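Local coordinates for protein probable DNA endonuclease SmrA (Escherichia coli, PDB 3QD7) that acts as a DNA endonuclease that binds and cleaves DNA, the part described here being a fragment that carries its Smr domain, at residues A[102-107]-A[111-116]; A[118-121]-A[126-129]; A[48-53]-A[65-70]; A[81-86]-A[95-100]; A[36-41]-A[75-80]. All coordinates share one frame; numbering follows the deposited sequence.

Contact 1: residues A[102-107]-A[111-116]; sequences RWLTEF and QAYCTA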
# COMPACT_ATOMS: atom_id res chain seq x y z
N ARG A 102 -6.32 -2.47 3.76
CA ARG A 102 -6.79 -1.98 5.04
C ARG A 102 -5.72 -1.14 5.73
O ARG A 102 -6.01 -0.05 6.22
CB ARG A 102 -7.14 -3.16 5.95
CG ARG A 102 -7.27 -2.77 7.41
CD ARG A 102 -7.26 -3.99 8.28
NE ARG A 102 -8.56 -4.66 8.22
CZ ARG A 102 -8.95 -5.59 9.08
NH1 ARG A 102 -8.13 -5.97 10.06
NH2 ARG A 102 -10.15 -6.13 8.96
N TRP A 103 -4.49 -1.65 5.79
CA TRP A 103 -3.42 -0.97 6.53
C TRP A 103 -3.16 0.46 6.06
O TRP A 103 -2.91 1.35 6.88
CB TRP A 103 -2.12 -1.77 6.48
CG TRP A 103 -2.23 -3.12 7.14
CD1 TRP A 103 -3.12 -3.50 8.10
CD2 TRP A 103 -1.39 -4.25 6.89
NE1 TRP A 103 -2.89 -4.82 8.46
CE2 TRP A 103 -1.83 -5.29 7.74
CE3 TRP A 103 -0.30 -4.47 6.07
CZ2 TRP A 103 -1.22 -6.55 7.76
CZ3 TRP A 103 0.31 -5.71 6.09
CH2 TRP A 103 -0.16 -6.74 6.92
N LEU A 104 -3.25 0.68 4.74
CA LEU A 104 -2.96 2.00 4.21
C LEU A 104 -4.00 3.00 4.66
O LEU A 104 -3.65 4.15 4.90
CB LEU A 104 -2.82 2.00 2.69
CG LEU A 104 -1.64 1.23 2.12
CD1 LEU A 104 -1.70 1.13 0.58
CD2 LEU A 104 -0.31 1.81 2.60
N THR A 105 -5.27 2.58 4.80
CA THR A 105 -6.32 3.51 5.26
C THR A 105 -6.13 3.90 6.74
O THR A 105 -6.71 4.90 7.20
CB THR A 105 -7.74 2.96 5.07
OG1 THR A 105 -7.95 1.88 5.99
CG2 THR A 105 -7.99 2.47 3.63
N GLU A 106 -5.34 3.13 7.47
CA GLU A 106 -5.12 3.39 8.92
C GLU A 106 -4.06 4.46 9.24
O GLU A 106 -3.97 4.95 10.39
CB GLU A 106 -4.79 2.07 9.63
CG GLU A 106 -6.02 1.21 9.70
CD GLU A 106 -5.76 -0.17 10.25
OE1 GLU A 106 -4.65 -0.68 10.14
OE2 GLU A 106 -6.71 -0.78 10.76
N PHE A 107 -3.27 4.83 8.23
CA PHE A 107 -2.37 5.95 8.34
C PHE A 107 -3.12 7.26 8.05
O PHE A 107 -3.71 7.44 6.97
CB PHE A 107 -1.20 5.79 7.35
CG PHE A 107 -0.25 4.67 7.71
CD1 PHE A 107 0.73 4.85 8.68
CD2 PHE A 107 -0.32 3.45 7.05
CE1 PHE A 107 1.61 3.83 9.01
CE2 PHE A 107 0.57 2.41 7.37
CZ PHE A 107 1.54 2.61 8.35
N GLN A 111 -3.29 9.58 1.55
CA GLN A 111 -4.39 10.32 0.90
C GLN A 111 -5.22 9.43 -0.03
O GLN A 111 -6.43 9.61 -0.16
CB GLN A 111 -3.85 11.50 0.09
CG GLN A 111 -3.01 12.52 0.87
CD GLN A 111 -2.11 13.35 -0.02
OE1 GLN A 111 -2.11 14.59 0.03
NE2 GLN A 111 -1.34 12.67 -0.86
N ALA A 112 -4.55 8.52 -0.73
CA ALA A 112 -5.18 7.71 -1.74
C ALA A 112 -4.26 6.55 -2.10
O ALA A 112 -3.07 6.59 -1.86
CB ALA A 112 -5.47 8.57 -3.01
N TYR A 113 -4.83 5.52 -2.73
CA TYR A 113 -4.06 4.52 -3.42
C TYR A 113 -4.87 3.97 -4.59
O TYR A 113 -6.10 4.18 -4.68
CB TYR A 113 -3.55 3.40 -2.48
CG TYR A 113 -4.60 2.62 -1.71
CD1 TYR A 113 -5.38 1.67 -2.33
CD2 TYR A 113 -4.77 2.81 -0.34
CE1 TYR A 113 -6.33 0.96 -1.63
CE2 TYR A 113 -5.73 2.07 0.38
CZ TYR A 113 -6.50 1.16 -0.28
OH TYR A 113 -7.44 0.44 0.39
N CYS A 114 -4.17 3.28 -5.49
CA CYS A 114 -4.82 2.59 -6.62
C CYS A 114 -3.87 1.56 -7.24
O CYS A 114 -2.67 1.60 -7.02
CB CYS A 114 -5.27 3.58 -7.68
SG CYS A 114 -3.89 4.31 -8.58
N THR A 115 -4.43 0.64 -8.02
CA THR A 115 -3.64 -0.41 -8.66
C THR A 115 -2.59 0.27 -9.57
O THR A 115 -2.88 1.29 -10.18
CB THR A 115 -4.58 -1.43 -9.38
OG1 THR A 115 -5.46 -2.02 -8.42
CG2 THR A 115 -3.80 -2.54 -10.01
N ALA A 116 -1.37 -0.25 -9.60
CA ALA A 116 -0.29 0.29 -10.43
C ALA A 116 -0.50 0.03 -11.92
O ALA A 116 -1.23 -0.86 -12.30
CB ALA A 116 1.03 -0.31 -10.00

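Contact 2: residues A[118-121]-A[126-129]; sequences PHHG and CYVA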
# COMPACT_ATOMS: atom_id res chain seq x y z
N PRO A 118 1.05 -1.40 -15.51
CA PRO A 118 1.85 -2.62 -15.72
C PRO A 118 3.36 -2.42 -15.62
O PRO A 118 4.06 -3.31 -15.15
CB PRO A 118 1.46 -3.04 -17.14
CG PRO A 118 0.03 -2.41 -17.34
CD PRO A 118 0.20 -1.10 -16.69
N HIS A 119 3.86 -1.26 -16.00
CA HIS A 119 5.31 -1.06 -15.94
C HIS A 119 5.80 -0.90 -14.50
O HIS A 119 7.00 -0.84 -14.27
CB HIS A 119 5.76 0.10 -16.85
CG HIS A 119 5.42 1.46 -16.33
ND1 HIS A 119 4.13 1.94 -16.28
CD2 HIS A 119 6.22 2.45 -15.88
CE1 HIS A 119 4.14 3.17 -15.80
NE2 HIS A 119 5.40 3.50 -15.54
N HIS A 120 4.87 -0.84 -13.54
CA HIS A 120 5.23 -0.82 -12.13
C HIS A 120 4.66 -2.04 -11.41
O HIS A 120 4.48 -2.02 -10.20
CB HIS A 120 4.81 0.49 -11.44
CG HIS A 120 5.76 1.63 -11.67
ND1 HIS A 120 5.36 2.84 -12.20
CD2 HIS A 120 7.09 1.73 -11.45
CE1 HIS A 120 6.41 3.63 -12.32
NE2 HIS A 120 7.47 2.99 -11.85
N GLY A 121 4.44 -3.11 -12.16
CA GLY A 121 3.99 -4.38 -11.60
C GLY A 121 2.50 -4.65 -11.78
O GLY A 121 2.02 -5.73 -11.43
N CYS A 126 0.57 -1.58 -5.83
CA CYS A 126 -0.23 -0.37 -5.82
C CYS A 126 0.58 0.89 -5.51
O CYS A 126 1.57 0.86 -4.76
CB CYS A 126 -1.46 -0.50 -4.91
SG CYS A 126 -1.06 -0.56 -3.18
N TYR A 127 0.15 1.98 -6.14
CA TYR A 127 0.65 3.33 -5.93
C TYR A 127 -0.03 3.85 -4.70
O TYR A 127 -1.22 3.61 -4.52
CB TYR A 127 0.17 4.25 -7.06
CG TYR A 127 0.76 3.95 -8.40
CD1 TYR A 127 2.06 3.45 -8.49
CD2 TYR A 127 0.06 4.19 -9.58
CE1 TYR A 127 2.63 3.18 -9.70
CE2 TYR A 127 0.63 3.93 -10.81
CZ TYR A 127 1.93 3.42 -10.85
OH TYR A 127 2.55 3.14 -12.03
N VAL A 128 0.70 4.61 -3.90
CA VAL A 128 0.13 5.19 -2.71
C VAL A 128 0.49 6.69 -2.68
O VAL A 128 1.66 7.05 -2.86
CB VAL A 128 0.66 4.47 -1.41
CG1 VAL A 128 -0.01 5.02 -0.14
CG2 VAL A 128 0.53 2.96 -1.51
N ALA A 129 -0.51 7.54 -2.46
CA ALA A 129 -0.26 8.98 -2.30
C ALA A 129 -0.09 9.30 -0.81
O ALA A 129 -0.92 8.93 0.01
CB ALA A 129 -1.38 9.82 -2.92

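Contact 3: residues A[48-53]-A[65-70]; sequences ASLNLL and FSFIQQ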
# COMPACT_ATOMS: atom_id res chain seq x y z
N ALA A 48 11.52 4.20 -3.15
CA ALA A 48 10.12 4.57 -2.89
C ALA A 48 9.27 3.37 -3.06
O ALA A 48 8.07 3.50 -3.21
CB ALA A 48 9.66 5.63 -3.86
N SER A 49 9.86 2.18 -3.09
CA SER A 49 9.06 0.99 -3.30
C SER A 49 9.33 -0.08 -2.24
O SER A 49 10.40 -0.14 -1.67
CB SER A 49 9.24 0.46 -4.73
OG SER A 49 10.45 -0.25 -4.88
N LEU A 50 8.30 -0.87 -1.93
CA LEU A 50 8.37 -1.85 -0.89
C LEU A 50 8.00 -3.22 -1.46
O LEU A 50 6.88 -3.42 -1.92
CB LEU A 50 7.41 -1.47 0.25
CG LEU A 50 7.26 -2.47 1.39
CD1 LEU A 50 8.56 -2.53 2.23
CD2 LEU A 50 6.06 -2.14 2.27
N ASN A 51 8.93 -4.16 -1.40
CA ASN A 51 8.75 -5.50 -1.94
C ASN A 51 8.34 -6.56 -0.89
O ASN A 51 9.15 -6.99 -0.06
CB ASN A 51 10.03 -5.88 -2.72
CG ASN A 51 9.99 -7.29 -3.30
OD1 ASN A 51 10.96 -7.74 -3.89
ND2 ASN A 51 8.89 -7.97 -3.14
N LEU A 52 7.07 -6.99 -0.97
CA LEU A 52 6.45 -7.90 0.02
C LEU A 52 6.31 -9.33 -0.49
O LEU A 52 5.66 -10.18 0.16
CB LEU A 52 5.04 -7.40 0.32
CG LEU A 52 4.74 -6.52 1.53
CD1 LEU A 52 5.94 -5.75 1.98
CD2 LEU A 52 3.53 -5.63 1.26
N LEU A 53 6.86 -9.59 -1.67
CA LEU A 53 6.75 -10.92 -2.28
C LEU A 53 7.30 -11.98 -1.35
O LEU A 53 8.39 -11.81 -0.77
CB LEU A 53 7.43 -10.98 -3.64
CG LEU A 53 6.87 -10.02 -4.68
CD1 LEU A 53 7.83 -9.95 -5.85
CD2 LEU A 53 5.48 -10.44 -5.16
N PHE A 65 4.41 -0.92 8.01
CA PHE A 65 4.43 0.08 9.06
C PHE A 65 5.75 0.81 9.06
O PHE A 65 5.79 2.04 8.98
CB PHE A 65 4.17 -0.58 10.41
CG PHE A 65 4.19 0.38 11.55
CD1 PHE A 65 5.24 0.35 12.47
CD2 PHE A 65 3.16 1.28 11.73
CE1 PHE A 65 5.26 1.22 13.56
CE2 PHE A 65 3.16 2.16 12.83
CZ PHE A 65 4.22 2.13 13.73
N SER A 66 6.84 0.05 9.11
CA SER A 66 8.17 0.63 9.12
C SER A 66 8.48 1.43 7.83
O SER A 66 9.07 2.51 7.88
CB SER A 66 9.19 -0.50 9.32
OG SER A 66 10.48 0.03 9.45
N PHE A 67 8.07 0.89 6.68
CA PHE A 67 8.32 1.53 5.39
C PHE A 67 7.55 2.85 5.28
O PHE A 67 8.10 3.88 4.87
CB PHE A 67 7.92 0.59 4.24
CG PHE A 67 8.00 1.21 2.87
CD1 PHE A 67 9.25 1.42 2.24
CD2 PHE A 67 6.82 1.57 2.18
CE1 PHE A 67 9.32 1.98 0.95
CE2 PHE A 67 6.90 2.12 0.89
CZ PHE A 67 8.15 2.33 0.27
N ILE A 68 6.28 2.84 5.64
CA ILE A 68 5.51 4.09 5.56
C ILE A 68 6.05 5.16 6.53
O ILE A 68 6.19 6.34 6.15
CB ILE A 68 3.99 3.84 5.78
CG1 ILE A 68 3.46 2.91 4.68
CG2 ILE A 68 3.22 5.22 5.79
CD1 ILE A 68 3.46 3.53 3.28
N GLN A 69 6.38 4.77 7.76
CA GLN A 69 7.08 5.68 8.69
C GLN A 69 8.36 6.26 8.08
O GLN A 69 8.61 7.46 8.21
CB GLN A 69 7.43 4.98 10.01
CG GLN A 69 6.22 4.46 10.84
CD GLN A 69 5.24 5.55 11.31
OE1 GLN A 69 4.07 5.26 11.60
NE2 GLN A 69 5.71 6.78 11.39
N GLN A 70 9.17 5.42 7.44
CA GLN A 70 10.43 5.85 6.81
C GLN A 70 10.15 6.82 5.68
O GLN A 70 10.79 7.87 5.58
CB GLN A 70 11.25 4.65 6.28
CG GLN A 70 12.26 4.98 5.14
CD GLN A 70 12.24 4.00 3.90
OE1 GLN A 70 12.09 4.44 2.74
NE2 GLN A 70 12.44 2.69 4.17

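Contact 4: residues A[81-86]-A[95-100]; sequences IIHGKG and IVRSYV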
# COMPACT_ATOMS: atom_id res chain seq x y z
N ILE A 81 3.81 -0.15 -3.43
CA ILE A 81 3.87 -1.39 -2.67
C ILE A 81 3.59 -2.60 -3.55
O ILE A 81 2.57 -2.67 -4.22
CB ILE A 81 2.91 -1.38 -1.45
CG1 ILE A 81 3.15 -0.14 -0.55
CG2 ILE A 81 3.06 -2.69 -0.64
CD1 ILE A 81 2.11 -0.04 0.55
N ILE A 82 4.51 -3.57 -3.50
CA ILE A 82 4.45 -4.77 -4.33
C ILE A 82 4.00 -5.96 -3.51
O ILE A 82 4.75 -6.50 -2.67
CB ILE A 82 5.85 -5.09 -4.95
CG1 ILE A 82 6.48 -3.80 -5.52
CG2 ILE A 82 5.72 -6.21 -6.02
CD1 ILE A 82 8.01 -3.83 -5.70
N HIS A 83 2.76 -6.38 -3.73
CA HIS A 83 2.20 -7.53 -3.01
C HIS A 83 2.17 -8.82 -3.83
O HIS A 83 2.19 -9.91 -3.27
CB HIS A 83 0.80 -7.21 -2.51
CG HIS A 83 -0.08 -6.63 -3.56
ND1 HIS A 83 -0.47 -5.31 -3.56
CD2 HIS A 83 -0.64 -7.19 -4.66
CE1 HIS A 83 -1.23 -5.09 -4.62
NE2 HIS A 83 -1.33 -6.21 -5.31
N GLY A 84 2.13 -8.70 -5.16
CA GLY A 84 2.09 -9.86 -6.03
C GLY A 84 0.70 -10.15 -6.57
O GLY A 84 -0.28 -9.57 -6.10
N LYS A 85 0.62 -11.03 -7.57
CA LYS A 85 -0.66 -11.43 -8.17
C LYS A 85 -1.01 -12.84 -7.71
O LYS A 85 -0.16 -13.72 -7.66
CB LYS A 85 -0.59 -11.37 -9.71
CG LYS A 85 0.00 -10.09 -10.31
CD LYS A 85 0.06 -10.15 -11.84
CE LYS A 85 0.68 -8.88 -12.45
NZ LYS A 85 0.46 -8.84 -13.96
N GLY A 86 -2.26 -13.04 -7.34
CA GLY A 86 -2.72 -14.34 -6.86
C GLY A 86 -3.53 -15.07 -7.91
O GLY A 86 -4.07 -14.46 -8.82
N ILE A 95 -4.31 -12.28 -0.09
CA ILE A 95 -4.44 -12.04 1.35
C ILE A 95 -3.56 -10.85 1.75
O ILE A 95 -4.01 -9.93 2.44
CB ILE A 95 -4.08 -13.29 2.20
CG1 ILE A 95 -5.05 -14.46 1.94
CG2 ILE A 95 -4.06 -12.95 3.67
CD1 ILE A 95 -6.52 -14.10 2.02
N VAL A 96 -2.30 -10.89 1.33
CA VAL A 96 -1.39 -9.76 1.49
C VAL A 96 -1.98 -8.46 0.91
O VAL A 96 -1.97 -7.43 1.59
CB VAL A 96 0.02 -10.03 0.91
CG1 VAL A 96 0.92 -8.77 1.01
CG2 VAL A 96 0.68 -11.18 1.66
N ARG A 97 -2.46 -8.51 -0.34
CA ARG A 97 -3.07 -7.38 -1.01
C ARG A 97 -4.23 -6.83 -0.16
O ARG A 97 -4.39 -5.61 -0.03
CB ARG A 97 -3.59 -7.80 -2.40
CG ARG A 97 -4.01 -6.61 -3.29
CD ARG A 97 -4.48 -7.04 -4.67
NE ARG A 97 -5.75 -7.76 -4.62
CZ ARG A 97 -6.87 -7.38 -5.23
NH1 ARG A 97 -6.92 -6.27 -5.98
NH2 ARG A 97 -7.96 -8.13 -5.07
N SER A 98 -5.04 -7.74 0.40
CA SER A 98 -6.23 -7.32 1.18
C SER A 98 -5.85 -6.64 2.49
O SER A 98 -6.47 -5.65 2.87
CB SER A 98 -7.19 -8.49 1.44
OG SER A 98 -7.76 -8.91 0.23
N TYR A 99 -4.80 -7.15 3.15
CA TYR A 99 -4.28 -6.51 4.35
C TYR A 99 -3.68 -5.17 4.02
O TYR A 99 -3.88 -4.21 4.79
CB TYR A 99 -3.23 -7.40 5.04
CG TYR A 99 -3.83 -8.34 6.06
CD1 TYR A 99 -4.59 -7.84 7.14
CD2 TYR A 99 -3.65 -9.72 5.96
CE1 TYR A 99 -5.13 -8.69 8.09
CE2 TYR A 99 -4.21 -10.60 6.91
CZ TYR A 99 -4.94 -10.06 7.97
OH TYR A 99 -5.49 -10.90 8.90
N VAL A 100 -2.96 -5.08 2.90
CA VAL A 100 -2.33 -3.80 2.52
C VAL A 100 -3.43 -2.75 2.27
O VAL A 100 -3.32 -1.60 2.68
CB VAL A 100 -1.37 -3.94 1.29
CG1 VAL A 100 -0.99 -2.55 0.74
CG2 VAL A 100 -0.08 -4.76 1.63

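Contact 5: residues A[36-41]-A[75-80]; sequences LDKLRS and GLRNVL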
# COMPACT_ATOMS: atom_id res chain seq x y z
N LEU A 36 -4.59 13.20 -7.17
CA LEU A 36 -4.75 11.93 -7.83
C LEU A 36 -3.83 11.72 -9.05
O LEU A 36 -3.45 10.58 -9.37
CB LEU A 36 -6.23 11.72 -8.16
CG LEU A 36 -7.11 11.58 -6.89
CD1 LEU A 36 -6.58 10.46 -5.99
CD2 LEU A 36 -7.29 12.88 -6.07
N ASP A 37 -3.48 12.82 -9.71
CA ASP A 37 -2.46 12.80 -10.76
C ASP A 37 -1.09 12.46 -10.20
O ASP A 37 -0.23 11.93 -10.90
CB ASP A 37 -2.40 14.15 -11.49
CG ASP A 37 -2.90 14.07 -12.92
OD1 ASP A 37 -3.86 13.30 -13.20
OD2 ASP A 37 -2.33 14.77 -13.79
N LYS A 38 -0.91 12.77 -8.92
CA LYS A 38 0.26 12.34 -8.16
C LYS A 38 0.43 10.83 -8.22
O LYS A 38 1.56 10.33 -8.21
CB LYS A 38 0.13 12.82 -6.71
CG LYS A 38 1.42 12.94 -5.94
CD LYS A 38 1.20 13.69 -4.64
CE LYS A 38 0.64 12.79 -3.57
NZ LYS A 38 0.97 13.24 -2.19
N LEU A 39 -0.69 10.10 -8.27
CA LEU A 39 -0.67 8.65 -8.32
C LEU A 39 -0.21 8.14 -9.67
O LEU A 39 0.57 7.19 -9.74
CB LEU A 39 -2.05 8.06 -8.02
CG LEU A 39 -2.63 8.09 -6.61
CD1 LEU A 39 -4.04 7.49 -6.57
CD2 LEU A 39 -1.73 7.35 -5.66
N ARG A 40 -0.70 8.79 -10.73
CA ARG A 40 -0.50 8.36 -12.11
C ARG A 40 0.88 8.74 -12.63
O ARG A 40 1.65 7.89 -13.09
CB ARG A 40 -1.57 9.01 -13.01
CG ARG A 40 -2.10 8.10 -14.11
CD ARG A 40 -2.65 8.90 -15.30
NE ARG A 40 -2.79 8.03 -16.48
CZ ARG A 40 -1.87 7.88 -17.43
NH1 ARG A 40 -0.72 8.54 -17.39
NH2 ARG A 40 -2.12 7.05 -18.45
N SER A 41 1.18 10.04 -12.52
CA SER A 41 2.35 10.69 -13.09
C SER A 41 3.44 10.93 -12.03
O SER A 41 4.36 11.74 -12.22
CB SER A 41 1.90 12.02 -13.74
OG SER A 41 2.95 12.97 -13.86
N GLY A 75 10.12 12.62 3.51
CA GLY A 75 9.34 13.50 2.62
C GLY A 75 8.89 12.90 1.29
O GLY A 75 8.72 13.62 0.31
N LEU A 76 8.68 11.58 1.25
CA LEU A 76 8.17 10.93 0.01
C LEU A 76 6.69 11.21 -0.15
O LEU A 76 5.92 11.08 0.79
CB LEU A 76 8.42 9.42 0.03
CG LEU A 76 9.79 8.88 -0.41
CD1 LEU A 76 10.92 9.47 0.37
CD2 LEU A 76 9.85 7.38 -0.31
N ARG A 77 6.29 11.59 -1.36
CA ARG A 77 4.92 11.98 -1.64
C ARG A 77 4.14 10.84 -2.27
O ARG A 77 2.92 10.85 -2.28
CB ARG A 77 4.90 13.22 -2.52
CG ARG A 77 5.48 14.44 -1.81
CD ARG A 77 5.60 15.61 -2.74
NE ARG A 77 4.30 16.18 -3.04
CZ ARG A 77 4.04 16.91 -4.12
NH1 ARG A 77 2.83 17.42 -4.29
NH2 ARG A 77 4.99 17.14 -5.02
N ASN A 78 4.86 9.85 -2.78
CA ASN A 78 4.24 8.64 -3.29
C ASN A 78 5.16 7.45 -3.21
O ASN A 78 6.37 7.59 -3.33
CB ASN A 78 3.68 8.81 -4.70
CG ASN A 78 4.56 9.67 -5.56
OD1 ASN A 78 4.30 10.86 -5.74
ND2 ASN A 78 5.62 9.07 -6.10
N VAL A 79 4.57 6.30 -2.94
CA VAL A 79 5.33 5.07 -2.82
C VAL A 79 4.61 3.97 -3.54
O VAL A 79 3.40 4.08 -3.83
CB VAL A 79 5.62 4.70 -1.35
CG1 VAL A 79 6.48 5.77 -0.73
CG2 VAL A 79 4.31 4.52 -0.53
N LEU A 80 5.37 2.93 -3.86
CA LEU A 80 4.87 1.74 -4.52
C LEU A 80 4.93 0.56 -3.57
O LEU A 80 5.97 0.26 -2.99
CB LEU A 80 5.76 1.43 -5.75
CG LEU A 80 5.41 0.18 -6.57
CD1 LEU A 80 4.04 0.37 -7.23
CD2 LEU A 80 6.47 0.00 -7.63

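Contact 1: residues A[102-107]-A[111-116]
Y113, projecting from strand 110-115, lays one flank of its phenol ring against L104 and T105 near the C-terminal end of helix 92-105, and accounts for the largest share of the buried surface. L104 does most of the touching: its CD1 methyl comes within 3.6 Å of Y113 CD2, and its CB lies 3.7 Å from Y113 CE2, so both a branch and the root of the leucine bear on the same side of the ring. The leucine comes in obliquely to the ring. Farther out, T105 CG2 meets the ring edge near its plane, 3.9 Å from Y113 OH. With chi1 at 58°, Y113 CG stands between its own backbone N and carbonyl carbon, a setting that sends the ring across to the helix. T105 is steadied separately: OG1 donates to R102 O at 2.7 Å, in the carbonyl plane on a lone pair, which turns the CG2 methyl toward the tyrosine. No hydrogen bond crosses between the segments, but Y113 OH makes a weak one to A101 O, one turn back along the helix. Replacing Y113 by an alanine is likely to leave a gap beside L104 CD1 and T105 CG2, and A101 O without this weak partner. The ring of F26, on strand 25-27, meets that of Y113 with the planes about 25° apart, while L104 also rests on V128 of strand 125-130. Helix 92-105 is thus packed against the sheet at strand 110-115, with strands 25-27 and 125-130 on the two sides of that strand.

Contact 2: residues A[118-121]-A[126-129]
H120 and Y127 meet through a single hydrogen bond, between H120 ND1 and Y127 OH at 2.8 Å with an angle of 149°. The hydroxyl lies at the imidazole edge, near its plane, and ND1 in turn sits near the plane of the phenol. The two rings are set obliquely, their planes 76° apart and their centroids 5.7 Å from one another. H120 also touches with its stem, CB lying 3.5 Å from Y127 OH. Its chi1 of -81° puts CG beside the backbone N and turns the ring toward the tyrosine. H119 adds a looser contact, CE1 at 4.1 Å from Y127 OH; H119 CD2 lies over the rim of one H120 face, and H120 ND1 over that of H119. Outside this first shell, Y44 stacks on the Y127 ring and meets H120 edge-to-face, holding both partners from a third position. The loop, which joins the antiparallel neighbours 110-115 and 125-130, is tightened by G121 N bonding to P118 O. L117 N makes a weak hydrogen bond to Y127 OH. The phenol oxygen is therefore shared by H120 ND1 and, weakly, L117 N: gripped from two points of the loop, it folds the loop back on strand 125-130.

Contact 3: residues A[48-53]-A[65-70]
The F67 ring takes L50 CB squarely over one face: CB lies 3.6 Å from the ring centroid and only 8° off the ring normal, a CH-pi contact. At the edge, in the plane of the ring, F67 CZ meets the backbone of A48, 3.7 Å from A48 C. S49 O approaches obliquely and comes 3.5 Å from F67 CE1. The phenylalanine is thus fitted to three consecutive residues, one by its side chain and two by their main-chain atoms. L50 and F67 run antiparallel alongside one another, so the leucine branches reach back to the stem of the phenylalanine: both L50 CD1 and L50 CD2 lie 3.8 Å from F67 CB. In F67, chi1 of 174° sets CG anti to the backbone N and carries the ring off the helix onto the strand. L50 has the same setting, chi1 175°, which extends its branches toward the helix. No hydrogen bond crosses between the segments; the contact is mostly buried, with the ring meeting both the leucine side chain and main-chain atoms. V79 touches F67 as well, and V64 of the same helix packs on L50. Strand 49-51 bonds through its backbone to L80 and I82 of the parallel neighbour 78-82, and helix 57-73 connects the two. The contact packs the helix of this beta-alpha-beta crossover onto its first strand, within the alpha/beta/alpha fold of the Smr domain.

Contact 4: residues A[81-86]-A[95-100]
The torsions set the R97 chain over a face of the H83 ring: chi1 of 49° lifts that ring toward helix 92-105, while R97 sets CG anti to its own N and bends at chi3 (69°) around the imidazole. R97 CG then lies over one face of the H83 ring, 3.5 Å from the centroid and displaced toward the rim, a CH-pi contact. The next carbon continues along that rim, R97 CD standing 3.3 Å from H83 NE2, and R97 CB lies 3.8 Å from H83 CD2. The arginine thus meets the ring with its aliphatic stem, and its guanidinium plane is turned 60° from the imidazole. That polar end is held elsewhere, NH1 by Q22 O and NH2 by P19 O, which probably helps to hold the bend. H83 NE2 bonds to S123 O, so ring rotation is constrained from two directions; H83 ND1, buried here, has no polar partner in the model. At the stem of the histidine, V96 CG1 packs on H83 CB at 3.9 Å. One turn farther along the helix, I81 CD1 reaches V100 CG1 at 4.0 Å, the two side chains passing alongside. H83 to G86 reads H-G-K-G, the HGxG sequence characteristic of Smr domains. G84 has a positive phi, at which a CB would collide with the preceding carbonyl O. The segment runs off the end of strand 78-82, whose I81 pairs with C126 of strand 125-130 and whose I82 pairs with strand 49-51, while V96 also packs on C60 of helix 57-73.

Contact 5: residues A[36-41]-A[75-80]
K38 lays its aliphatic chain over R77, its CD above one face of the guanidinium and 4.1 Å from R77 NH1. The lysine runs nearly perpendicular to the arginine. Beyond CD the lysine bends, chi3 81°, and the turn brings NZ down to the R77 backbone, where it donates to R77 O at 3.1 Å. The donor sits 20° out of the carbonyl plane. A second carbonyl, L130 O, also accepts from NZ, so two main-chain oxygens grip the ammonium. R77 NE is 4.5 Å from K38 NZ, a like-charge neighbour whose repulsion the two carbonyls probably offset. Nearer the backbone, K38 CG touches N78 OD1 at 3.6 Å. A methionine in place of K38 would probably leave R77 O and L130 O without their shared donor and untie the helix from these carbonyls. This is a contact at the protein surface. Helix 37-40 spans the start of strand 78-82 and the end of strand 125-130: R77 pairs through its backbone with L130, K38 and L39 rest on A129, and L39 also reaches A112 and C114 of strand 110-115.

Overall arrangement
The contacts surround one mixed sheet. Contacts 1, 3 and 4 pack helices 92-105 and 57-73 on it, and they interlock: F107 of contact 1 packs on I68 of contact 3, and L104 CD2 meets I81 CD1 of contact 4 at 3.7 Å. Contacts 2 and 5 are centred about 9 Å apart and join where Y127 and A129 meet L39. Backbone bonds stitch the strands together, V128 N to V79 O and C126 N to I81 O, each at 2.8 Å. Contacts 4 and 5 share strand 78-82 but are centred about 19 Å apart. No ligand or assigned catalytic residue marks a site here; the family's HGxG sequence lies in contact 4, where K85 touches G121 of contact 2.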